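Local coordinates for protein RNA-dependent RNA Polymerase (Bombyx mori cytoplasmic polyhedrosis virus, PDB 6TZ0) that polymerises RNA on an RNA template, making the plus strands of transcription and probably the minus strands of genome replication in this double-stranded RNA virus, at residues C150-S155 with S740-E745; D42-N47 with D144-L149; N232-C237 with T339-F344; D766-V771 with S862-R867. One frame throughout, in Å; residues are numbered along the deposited sequence.

Contact 1 of 4, residues C150-S155 with S740-E745; sequences CAVIAS and SLWTRE
The indole of Trp742 has an apolar neighbour over each side of its plane. Val152 CG2 stands 3.5 Å above the plane, displaced toward the rim of the six-membered ring. Leu741 CB lies on the opposite side, 3.8 Å from the plane and also off centre. Val152 approaches obliquely; its CG2 is 3.6 Å from Trp742 CZ2. Farther along the same rim, the methyl CB of Ala151 reaches Trp742 CH2 at 4.4 Å. Val152 holds CG1 anti to its own backbone N (chi1 175°), which leaves CG2 as the branch that meets the ring. Helix 145-160 thus offers two neighbouring small residues to the tip of a tryptophan from the loop between strand 732-733 and helix 754-766. Helices 206-218 and 774-786 close in around the ring, through Cys211, Leu780 and Cys784. Within the helix, Ser155 OG turns back and donates to Val152 O over 2.6 Å. The packing therefore joins the N-terminal region to a loop 585 residues downstream by apolar contact, with no hydrogen bond across it. The one polar atom of the buried indole, NE1, is satisfied by Thr215 OG1 of helix 206-218, which would help to fix the rotation of the ring that Val152 and Ala151 meet.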
# COMPACT_ATOMS: atom_id res chain seq x y z
N CYS A 150 -15.08 -21.77 -24.03
CA CYS A 150 -14.92 -23.08 -24.65
C CYS A 150 -14.24 -24.07 -23.72
O CYS A 150 -14.60 -25.25 -23.70
CB CYS A 150 -14.12 -22.98 -25.95
SG CYS A 150 -15.01 -22.30 -27.36
N ALA A 151 -13.28 -23.60 -22.91
CA ALA A 151 -12.62 -24.48 -21.94
C ALA A 151 -13.59 -24.95 -20.87
O ALA A 151 -13.61 -26.14 -20.52
CB ALA A 151 -11.43 -23.77 -21.32
N VAL A 152 -14.43 -24.04 -20.36
CA VAL A 152 -15.40 -24.40 -19.33
C VAL A 152 -16.44 -25.39 -19.87
O VAL A 152 -16.74 -26.41 -19.25
CB VAL A 152 -16.07 -23.14 -18.75
CG1 VAL A 152 -17.17 -23.51 -17.78
CG2 VAL A 152 -15.06 -22.29 -18.05
N ILE A 153 -16.97 -25.11 -21.07
CA ILE A 153 -18.00 -25.96 -21.66
C ILE A 153 -17.43 -27.32 -22.06
O ILE A 153 -18.09 -28.36 -21.88
CB ILE A 153 -18.66 -25.23 -22.84
CG1 ILE A 153 -19.41 -23.99 -22.35
CG2 ILE A 153 -19.60 -26.12 -23.61
CD1 ILE A 153 -20.52 -24.29 -21.37
N ALA A 154 -16.18 -27.35 -22.53
CA ALA A 154 -15.52 -28.61 -22.87
C ALA A 154 -15.30 -29.48 -21.64
O ALA A 154 -15.50 -30.70 -21.68
CB ALA A 154 -14.19 -28.34 -23.55
N SER A 155 -14.89 -28.86 -20.52
CA SER A 155 -14.70 -29.60 -19.29
C SER A 155 -16.01 -30.18 -18.77
O SER A 155 -16.06 -31.34 -18.35
CB SER A 155 -14.06 -28.70 -18.23
OG SER A 155 -14.97 -27.69 -17.86
N SER A 740 -10.29 -16.10 -8.88
CA SER A 740 -10.82 -16.03 -10.24
C SER A 740 -9.81 -16.67 -11.17
O SER A 740 -8.71 -16.15 -11.37
CB SER A 740 -11.09 -14.59 -10.65
OG SER A 740 -11.67 -14.55 -11.94
N LEU A 741 -10.20 -17.80 -11.76
CA LEU A 741 -9.37 -18.46 -12.75
C LEU A 741 -9.43 -17.79 -14.11
O LEU A 741 -8.72 -18.22 -15.02
CB LEU A 741 -9.79 -19.92 -12.90
CG LEU A 741 -9.64 -20.86 -11.70
CD1 LEU A 741 -10.23 -22.21 -12.03
CD2 LEU A 741 -8.18 -21.00 -11.33
N TRP A 742 -10.24 -16.75 -14.29
CA TRP A 742 -10.57 -16.27 -15.62
C TRP A 742 -10.39 -14.78 -15.84
O TRP A 742 -10.23 -14.36 -16.99
CB TRP A 742 -12.02 -16.65 -15.96
CG TRP A 742 -12.30 -18.11 -15.75
CD1 TRP A 742 -13.05 -18.66 -14.75
CD2 TRP A 742 -11.75 -19.20 -16.49
NE1 TRP A 742 -13.03 -20.03 -14.85
CE2 TRP A 742 -12.24 -20.39 -15.91
CE3 TRP A 742 -10.91 -19.29 -17.59
CZ2 TRP A 742 -11.91 -21.64 -16.40
CZ3 TRP A 742 -10.58 -20.54 -18.08
CH2 TRP A 742 -11.08 -21.70 -17.48
N THR A 743 -10.40 -13.95 -14.79
CA THR A 743 -10.25 -12.51 -14.94
C THR A 743 -8.97 -12.04 -14.27
O THR A 743 -8.32 -12.78 -13.53
CB THR A 743 -11.46 -11.78 -14.35
OG1 THR A 743 -11.54 -12.03 -12.94
CG2 THR A 743 -12.75 -12.26 -14.99
N ARG A 744 -8.60 -10.78 -14.54
CA ARG A 744 -7.40 -10.18 -13.98
C ARG A 744 -7.68 -8.77 -13.47
O ARG A 744 -8.77 -8.22 -13.65
CB ARG A 744 -6.25 -10.09 -14.98
CG ARG A 744 -5.65 -11.39 -15.35
CD ARG A 744 -4.52 -11.20 -16.33
NE ARG A 744 -3.39 -10.50 -15.71
CZ ARG A 744 -2.43 -11.12 -15.04
NH1 ARG A 744 -2.45 -12.44 -14.90
NH2 ARG A 744 -1.44 -10.42 -14.50
N GLU A 745 -6.67 -8.20 -12.82
CA GLU A 745 -6.71 -6.79 -12.46
C GLU A 745 -6.31 -5.91 -13.64
O GLU A 745 -6.94 -4.88 -13.90
CB GLU A 745 -5.81 -6.52 -11.26
CG GLU A 745 -5.77 -5.07 -10.82
CD GLU A 745 -4.94 -4.84 -9.58
OE1 GLU A 745 -4.36 -5.82 -9.05
OE2 GLU A 745 -4.87 -3.68 -9.12

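Contact 2 of 4, residues D42-N47 with D144-L149; sequences DFLFNN and DLWREL
Leu44 and Trp146 approach with their side chains oblique to each other, and methyl CD1 of the leucine does the touching. It meets the benzo half of the indole at Trp146 CE3, 3.9 Å away, neither squarely over the face nor at the edge. The same CD1 is 4.2 Å from Leu149 CD2, so one methyl bridges two residues three apart on helix 145-160. Leu44 closes helix 37-44, its CG anti to the carbonyl carbon (chi1 -67°), which extends the isobutyl group across to the second helix. Phe45, where the chain leaves the helix, has Leu44 CB above one face of its ring, 3.9 Å from the plane. Phe181 stacks on Trp146, and the ring of Phe183 also meets it. The ends of the Trp146 and Leu149 side chains reach Leu44, whereas Arg147, on the same turn, has its CB pointing away from 42-47. Arg147 is an ATP-binding residue, as are Arg37 on the helix of Leu44 and Tyr184 close to Trp146. Apolar throughout, with no hydrogen bond between the segments, the contact packs helix 37-44 on helix 145-160, two helices that each carry an arginine seen to bind ATP.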
# COMPACT_ATOMS: atom_id res chain seq x y z
N ASP A 42 -19.12 -23.09 -33.73
CA ASP A 42 -19.84 -24.33 -33.96
C ASP A 42 -20.00 -25.13 -32.68
O ASP A 42 -21.05 -25.75 -32.44
CB ASP A 42 -19.10 -25.16 -35.01
CG ASP A 42 -19.94 -26.27 -35.60
OD1 ASP A 42 -21.13 -26.38 -35.26
OD2 ASP A 42 -19.39 -27.07 -36.39
N PHE A 43 -18.97 -25.14 -31.83
CA PHE A 43 -19.00 -25.90 -30.59
C PHE A 43 -19.93 -25.25 -29.57
O PHE A 43 -20.70 -25.94 -28.89
CB PHE A 43 -17.59 -26.02 -30.02
CG PHE A 43 -17.51 -26.78 -28.74
CD1 PHE A 43 -17.63 -28.16 -28.73
CD2 PHE A 43 -17.29 -26.13 -27.54
CE1 PHE A 43 -17.55 -28.87 -27.55
CE2 PHE A 43 -17.22 -26.83 -26.35
CZ PHE A 43 -17.35 -28.20 -26.36
N LEU A 44 -19.87 -23.93 -29.45
CA LEU A 44 -20.69 -23.26 -28.45
C LEU A 44 -22.14 -23.12 -28.88
O LEU A 44 -23.01 -22.97 -28.02
CB LEU A 44 -20.12 -21.87 -28.14
CG LEU A 44 -18.76 -21.84 -27.42
CD1 LEU A 44 -18.25 -20.43 -27.33
CD2 LEU A 44 -18.87 -22.45 -26.04
N PHE A 45 -22.43 -23.18 -30.18
CA PHE A 45 -23.76 -22.91 -30.70
C PHE A 45 -24.17 -23.96 -31.71
O PHE A 45 -24.61 -23.65 -32.82
CB PHE A 45 -23.83 -21.52 -31.33
CG PHE A 45 -23.36 -20.43 -30.43
CD1 PHE A 45 -24.08 -20.11 -29.29
CD2 PHE A 45 -22.21 -19.72 -30.72
CE1 PHE A 45 -23.65 -19.11 -28.46
CE2 PHE A 45 -21.78 -18.71 -29.89
CZ PHE A 45 -22.50 -18.40 -28.76
N ASN A 46 -24.02 -25.22 -31.34
CA ASN A 46 -24.48 -26.32 -32.18
C ASN A 46 -26.01 -26.34 -32.22
O ASN A 46 -26.68 -25.85 -31.31
CB ASN A 46 -23.94 -27.65 -31.65
CG ASN A 46 -24.08 -28.78 -32.64
OD1 ASN A 46 -24.56 -28.60 -33.76
ND2 ASN A 46 -23.68 -29.98 -32.23
N ASN A 47 -26.55 -26.91 -33.29
CA ASN A 47 -28.00 -26.92 -33.48
C ASN A 47 -28.65 -28.06 -32.70
O ASN A 47 -29.83 -27.98 -32.34
CB ASN A 47 -28.31 -27.03 -34.97
CG ASN A 47 -29.73 -26.61 -35.30
OD1 ASN A 47 -30.49 -26.17 -34.44
ND2 ASN A 47 -30.09 -26.75 -36.57
N ASP A 144 -8.46 -15.23 -25.21
CA ASP A 144 -9.71 -14.55 -25.46
C ASP A 144 -10.83 -15.17 -24.62
O ASP A 144 -10.72 -16.29 -24.13
CB ASP A 144 -10.07 -14.61 -26.94
CG ASP A 144 -9.12 -13.79 -27.80
OD1 ASP A 144 -8.56 -12.79 -27.28
OD2 ASP A 144 -8.92 -14.14 -28.98
N LEU A 145 -11.91 -14.41 -24.47
CA LEU A 145 -12.99 -14.82 -23.57
C LEU A 145 -13.79 -15.99 -24.14
O LEU A 145 -14.30 -16.82 -23.37
CB LEU A 145 -13.90 -13.63 -23.28
CG LEU A 145 -14.93 -13.07 -24.26
CD1 LEU A 145 -15.84 -12.13 -23.52
CD2 LEU A 145 -14.31 -12.34 -25.44
N TRP A 146 -13.88 -16.10 -25.46
CA TRP A 146 -14.60 -17.23 -26.03
C TRP A 146 -13.81 -18.52 -25.90
O TRP A 146 -14.40 -19.59 -25.77
CB TRP A 146 -14.96 -16.97 -27.49
CG TRP A 146 -15.86 -15.79 -27.68
CD1 TRP A 146 -15.53 -14.59 -28.21
CD2 TRP A 146 -17.23 -15.68 -27.27
NE1 TRP A 146 -16.61 -13.74 -28.20
CE2 TRP A 146 -17.67 -14.39 -27.62
CE3 TRP A 146 -18.13 -16.56 -26.66
CZ2 TRP A 146 -18.96 -13.96 -27.37
CZ3 TRP A 146 -19.40 -16.13 -26.42
CH2 TRP A 146 -19.81 -14.84 -26.77
N ARG A 147 -12.48 -18.43 -25.88
CA ARG A 147 -11.66 -19.62 -25.64
C ARG A 147 -11.79 -20.10 -24.20
O ARG A 147 -11.80 -21.31 -23.94
CB ARG A 147 -10.21 -19.32 -25.97
CG ARG A 147 -9.98 -19.06 -27.43
CD ARG A 147 -8.55 -18.75 -27.72
NE ARG A 147 -8.35 -18.43 -29.13
CZ ARG A 147 -7.20 -18.03 -29.65
NH1 ARG A 147 -7.12 -17.77 -30.95
NH2 ARG A 147 -6.14 -17.90 -28.88
N GLU A 148 -11.92 -19.17 -23.25
CA GLU A 148 -12.13 -19.54 -21.86
C GLU A 148 -13.51 -20.16 -21.66
O GLU A 148 -13.65 -21.14 -20.91
CB GLU A 148 -11.93 -18.32 -20.96
CG GLU A 148 -10.51 -17.79 -21.00
CD GLU A 148 -10.30 -16.61 -20.08
OE1 GLU A 148 -11.29 -16.13 -19.49
OE2 GLU A 148 -9.15 -16.15 -19.95
N LEU A 149 -14.52 -19.62 -22.34
CA LEU A 149 -15.85 -20.23 -22.28
C LEU A 149 -15.85 -21.61 -22.95
O LEU A 149 -16.53 -22.53 -22.47
CB LEU A 149 -16.88 -19.30 -22.92
CG LEU A 149 -18.34 -19.73 -22.80
CD1 LEU A 149 -18.75 -19.81 -21.35
CD2 LEU A 149 -19.25 -18.80 -23.56

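Contact 3 of 4, residues N232-C237 with T339-F344; sequences NHFLHC and TNDGTF
Phe234, near the C-terminal end of helix 224-237, drives its ring toward a weakly bonded Asx turn that Asn340 forms just after helix 325-339. From CB the side chain leaves with CG anti to the carbonyl carbon (chi1 -71°), directing the ring at the loop. CB, CG and CD1 have no partner within 4.2 Å across the contact, and the far end of the ring does the touching. CE1 comes first, 4.1 Å from Thr339 O and 4.0 Å from Asn340 O. CZ, the tip, is closest, at 3.5 Å from Asn340 O. Both carbonyl oxygens lie at the ring edge near its plane, where the ring hydrogens carry a slight positive charge, which would be mildly favourable. CZ also packs against Asp341 CA at 4.4 Å, while Asp341 OD1 lies over one face of the ring and is hydrogen-bonded to Thr209 OG1. The other carboxylate oxygen, OD2, bonds Tyr242 OH and makes a salt bridge with Lys246, so the acid beside the ring is buried but well partnered. Tyr242, Thr209 and Val213 also pack on Phe234, placing helices 206-218 and 242-248 around it. The contact ties the end of one helix in the N-terminal region to the exit loop of another, away from the annotated sites. In the loop, two weak bonds converge on Asn340 OD1: it receives Asp341 N at 2.7 Å with a bent angle of 126°, and Gly342 N at 3.3 Å in a nearly straight line.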
# COMPACT_ATOMS: atom_id res chain seq x y z
N ASN A 232 -30.23 -17.07 -12.91
CA ASN A 232 -31.43 -16.24 -12.84
C ASN A 232 -31.23 -15.06 -11.91
O ASN A 232 -31.67 -13.94 -12.21
CB ASN A 232 -32.63 -17.06 -12.36
CG ASN A 232 -33.06 -18.11 -13.35
OD1 ASN A 232 -32.96 -17.92 -14.56
ND2 ASN A 232 -33.60 -19.20 -12.84
N HIS A 233 -30.53 -15.27 -10.79
CA HIS A 233 -30.26 -14.16 -9.87
C HIS A 233 -29.29 -13.15 -10.48
O HIS A 233 -29.44 -11.94 -10.26
CB HIS A 233 -29.74 -14.70 -8.54
CG HIS A 233 -29.46 -13.63 -7.53
ND1 HIS A 233 -30.45 -12.83 -6.99
CD2 HIS A 233 -28.31 -13.25 -6.93
CE1 HIS A 233 -29.91 -11.99 -6.13
NE2 HIS A 233 -28.62 -12.22 -6.07
N PHE A 234 -28.29 -13.62 -11.24
CA PHE A 234 -27.36 -12.67 -11.85
C PHE A 234 -28.04 -11.83 -12.93
O PHE A 234 -27.79 -10.62 -13.03
CB PHE A 234 -26.13 -13.36 -12.43
CG PHE A 234 -25.19 -13.93 -11.40
CD1 PHE A 234 -24.61 -13.10 -10.46
CD2 PHE A 234 -24.77 -15.24 -11.47
CE1 PHE A 234 -23.72 -13.61 -9.53
CE2 PHE A 234 -23.88 -15.75 -10.55
CZ PHE A 234 -23.35 -14.93 -9.58
N LEU A 235 -28.92 -12.44 -13.73
CA LEU A 235 -29.66 -11.65 -14.72
C LEU A 235 -30.67 -10.71 -14.06
O LEU A 235 -30.90 -9.60 -14.57
CB LEU A 235 -30.34 -12.59 -15.70
CG LEU A 235 -29.33 -13.38 -16.53
CD1 LEU A 235 -30.00 -14.44 -17.36
CD2 LEU A 235 -28.52 -12.44 -17.42
N HIS A 236 -31.24 -11.11 -12.92
CA HIS A 236 -32.10 -10.19 -12.17
C HIS A 236 -31.32 -9.00 -11.64
O HIS A 236 -31.83 -7.88 -11.61
CB HIS A 236 -32.76 -10.91 -11.00
CG HIS A 236 -33.53 -9.99 -10.11
ND1 HIS A 236 -34.76 -9.47 -10.46
CD2 HIS A 236 -33.23 -9.46 -8.90
CE1 HIS A 236 -35.19 -8.68 -9.50
NE2 HIS A 236 -34.28 -8.66 -8.54
N CYS A 237 -30.08 -9.22 -11.20
CA CYS A 237 -29.28 -8.09 -10.75
C CYS A 237 -28.84 -7.22 -11.92
O CYS A 237 -28.66 -6.01 -11.76
CB CYS A 237 -28.06 -8.58 -9.97
SG CYS A 237 -28.48 -9.39 -8.42
N THR A 339 -23.89 -15.36 -5.03
CA THR A 339 -23.81 -13.91 -4.90
C THR A 339 -22.51 -13.31 -5.43
O THR A 339 -22.52 -12.17 -5.91
CB THR A 339 -23.99 -13.50 -3.43
OG1 THR A 339 -23.08 -14.23 -2.61
CG2 THR A 339 -25.41 -13.76 -2.97
N ASN A 340 -21.40 -14.02 -5.35
CA ASN A 340 -20.15 -13.52 -5.90
C ASN A 340 -19.99 -13.98 -7.34
O ASN A 340 -20.42 -15.08 -7.72
CB ASN A 340 -18.95 -13.99 -5.06
CG ASN A 340 -17.66 -13.25 -5.41
OD1 ASN A 340 -17.63 -12.37 -6.27
ND2 ASN A 340 -16.57 -13.62 -4.74
N ASP A 341 -19.36 -13.13 -8.14
CA ASP A 341 -19.28 -13.30 -9.58
C ASP A 341 -17.92 -13.78 -10.06
O ASP A 341 -17.83 -14.38 -11.13
CB ASP A 341 -19.59 -11.97 -10.26
CG ASP A 341 -19.99 -12.12 -11.70
OD1 ASP A 341 -20.19 -13.26 -12.17
OD2 ASP A 341 -20.09 -11.08 -12.38
N GLY A 342 -16.86 -13.51 -9.31
CA GLY A 342 -15.53 -13.84 -9.73
C GLY A 342 -14.80 -12.73 -10.46
O GLY A 342 -13.59 -12.60 -10.30
N THR A 343 -15.52 -11.91 -11.22
CA THR A 343 -14.88 -10.83 -11.97
C THR A 343 -14.39 -9.74 -11.04
O THR A 343 -14.93 -9.53 -9.95
CB THR A 343 -15.84 -10.22 -12.98
OG1 THR A 343 -16.92 -9.59 -12.29
CG2 THR A 343 -16.41 -11.29 -13.86
N PHE A 344 -13.35 -9.03 -11.47
CA PHE A 344 -12.90 -7.88 -10.70
C PHE A 344 -13.76 -6.68 -11.08
O PHE A 344 -13.99 -6.41 -12.26
CB PHE A 344 -11.43 -7.58 -10.94
CG PHE A 344 -10.47 -8.57 -10.32
CD1 PHE A 344 -10.91 -9.66 -9.59
CD2 PHE A 344 -9.12 -8.36 -10.41
CE1 PHE A 344 -10.01 -10.54 -9.02
CE2 PHE A 344 -8.21 -9.23 -9.85
CZ PHE A 344 -8.66 -10.32 -9.15

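Contact 4 of 4, residues D766-V771 with S862-R867; sequences DLLFRV and SMFTAR
Leu768 is the bump of this contact, and the hollow that takes it is made by Met863 and Phe864, the two central residues of a type I beta turn running from Ser862 to Thr865. Both methyls touch Met863 CB, but CD1 leans on the turn backbone and CD2 on Phe864. CD1 is 3.4 Å from Met863 O, while CD2 lies 3.6 Å from Phe864 CE1 and 4.1 Å from Met863 CB. The fork gets there with CG roughly anti to the backbone N (chi1 -151°), pushing both methyls into the turn. Phe769 closes one side. Its CE1 meets Phe864 CE1 at 3.4 Å, each atom near the plane of the other ring. The rings stand perpendicular, planes at 90° and centroids 6.0 Å apart, yet they touch rim to rim, so neither lies over the other's face and the pair is no T-shaped stack. Met863 folds its chain at chi2 and chi3 onto Pro774, Leu777 and Lys778 of helix 774-786. Outside the two segments, Phe864 touches Leu1187 of helix 1174-1188, and Phe769 touches Phe1150. The loop between helices 754-766 and 774-786 is thereby keyed into the C-terminal region. Shape and apolar burial carry the join, with no hydrogen bond between the segments; Met863 O, in a buried residue, lies beside the leucine methyl and is hydrogen-bonded to Gln1147 NE2.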
# COMPACT_ATOMS: atom_id res chain seq x y z
N ASP A 766 -4.30 -22.72 -4.79
CA ASP A 766 -5.03 -21.87 -3.85
C ASP A 766 -6.48 -22.31 -3.70
O ASP A 766 -7.08 -22.08 -2.64
CB ASP A 766 -5.00 -20.41 -4.28
CG ASP A 766 -3.63 -19.80 -4.19
OD1 ASP A 766 -2.81 -20.29 -3.39
OD2 ASP A 766 -3.37 -18.82 -4.92
N LEU A 767 -7.07 -22.91 -4.73
CA LEU A 767 -8.44 -23.41 -4.67
C LEU A 767 -8.55 -24.84 -4.16
O LEU A 767 -9.48 -25.54 -4.56
CB LEU A 767 -9.10 -23.35 -6.04
CG LEU A 767 -9.62 -22.07 -6.68
CD1 LEU A 767 -9.99 -22.38 -8.11
CD2 LEU A 767 -10.84 -21.62 -5.92
N LEU A 768 -7.64 -25.31 -3.32
CA LEU A 768 -7.51 -26.75 -3.16
C LEU A 768 -8.28 -27.25 -1.94
O LEU A 768 -8.98 -28.27 -2.02
CB LEU A 768 -6.04 -27.14 -3.09
CG LEU A 768 -5.69 -28.54 -3.60
CD1 LEU A 768 -4.27 -28.52 -4.08
CD2 LEU A 768 -5.86 -29.63 -2.58
N PHE A 769 -8.14 -26.59 -0.79
CA PHE A 769 -8.91 -27.00 0.38
C PHE A 769 -10.21 -26.23 0.53
O PHE A 769 -11.03 -26.58 1.38
CB PHE A 769 -8.14 -26.90 1.70
CG PHE A 769 -7.17 -28.02 1.96
CD1 PHE A 769 -6.65 -28.79 0.93
CD2 PHE A 769 -6.96 -28.44 3.26
CE1 PHE A 769 -5.82 -29.83 1.19
CE2 PHE A 769 -6.13 -29.50 3.53
CZ PHE A 769 -5.56 -30.20 2.49
N ARG A 770 -10.41 -25.17 -0.24
CA ARG A 770 -11.65 -24.41 -0.17
C ARG A 770 -12.68 -24.90 -1.18
O ARG A 770 -13.69 -24.22 -1.41
CB ARG A 770 -11.35 -22.92 -0.35
CG ARG A 770 -10.64 -22.57 -1.62
CD ARG A 770 -10.26 -21.11 -1.61
NE ARG A 770 -9.23 -20.78 -0.64
CZ ARG A 770 -8.83 -19.54 -0.37
NH1 ARG A 770 -9.38 -18.52 -0.99
NH2 ARG A 770 -7.88 -19.32 0.52
N VAL A 771 -12.47 -26.08 -1.74
CA VAL A 771 -13.28 -26.62 -2.82
C VAL A 771 -13.87 -27.93 -2.33
O VAL A 771 -13.43 -28.52 -1.35
CB VAL A 771 -12.43 -26.81 -4.10
CG1 VAL A 771 -11.59 -28.08 -4.04
CG2 VAL A 771 -13.22 -26.72 -5.33
N SER A 862 -2.79 -37.09 -8.20
CA SER A 862 -3.77 -36.41 -7.39
C SER A 862 -3.43 -34.93 -7.27
O SER A 862 -2.47 -34.44 -7.85
CB SER A 862 -3.86 -37.08 -6.02
OG SER A 862 -4.84 -36.47 -5.21
N MET A 863 -4.21 -34.21 -6.48
CA MET A 863 -4.01 -32.79 -6.30
C MET A 863 -2.88 -32.46 -5.34
O MET A 863 -2.62 -31.28 -5.10
CB MET A 863 -5.30 -32.14 -5.82
CG MET A 863 -6.44 -32.37 -6.78
SD MET A 863 -6.02 -31.80 -8.42
CE MET A 863 -5.96 -30.05 -8.13
N PHE A 864 -2.21 -33.47 -4.79
CA PHE A 864 -1.12 -33.27 -3.85
C PHE A 864 0.21 -33.75 -4.41
O PHE A 864 1.13 -34.02 -3.64
CB PHE A 864 -1.42 -34.00 -2.54
CG PHE A 864 -2.70 -33.60 -1.92
CD1 PHE A 864 -2.83 -32.39 -1.28
CD2 PHE A 864 -3.78 -34.45 -1.95
CE1 PHE A 864 -4.00 -32.04 -0.69
CE2 PHE A 864 -4.97 -34.10 -1.36
CZ PHE A 864 -5.08 -32.89 -0.74
N THR A 865 0.32 -33.88 -5.72
CA THR A 865 1.56 -34.38 -6.29
C THR A 865 2.59 -33.26 -6.40
O THR A 865 2.25 -32.09 -6.60
CB THR A 865 1.32 -35.04 -7.64
OG1 THR A 865 2.55 -35.55 -8.17
CG2 THR A 865 0.70 -34.08 -8.63
N ALA A 866 3.85 -33.63 -6.24
CA ALA A 866 4.93 -32.67 -6.22
C ALA A 866 5.26 -32.22 -7.64
O ALA A 866 5.04 -32.93 -8.62
CB ALA A 866 6.17 -33.26 -5.55
N ARG A 867 5.81 -31.01 -7.73
CA ARG A 867 6.24 -30.46 -9.00
C ARG A 867 7.75 -30.30 -8.97
O ARG A 867 8.42 -30.77 -8.05
CB ARG A 867 5.54 -29.13 -9.28
CG ARG A 867 4.06 -29.30 -9.53
CD ARG A 867 3.38 -27.99 -9.84
NE ARG A 867 1.97 -28.19 -10.12
CZ ARG A 867 1.01 -28.11 -9.21
NH1 ARG A 867 -0.26 -28.31 -9.55
NH2 ARG A 867 1.31 -27.80 -7.96

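Overall arrangement
All four contacts are buried, yet their distances from the chain centre differ: contact 4 lies about 15 Å from it and contact 2 about 29 Å, measured centre to centre. Contacts 1 and 2 share helix 145-160 and touch, Cys150 SG lying 3.7 Å from Leu44 CD1. Contact 1 also meets contact 3, where Ser740 OG bonds weakly to Gly342 O, and contact 4, where Leu741 packs on Leu767; the loop 740-745 is thus common ground. Contacts 1, 2 and 4 rest mainly on apolar side chains, contact 4 adding a methyl on a turn carbonyl; contact 3 sets a ring edge against backbone oxygens, with a carboxylate over its face. Contact 2 alone contains an ATP-binding residue.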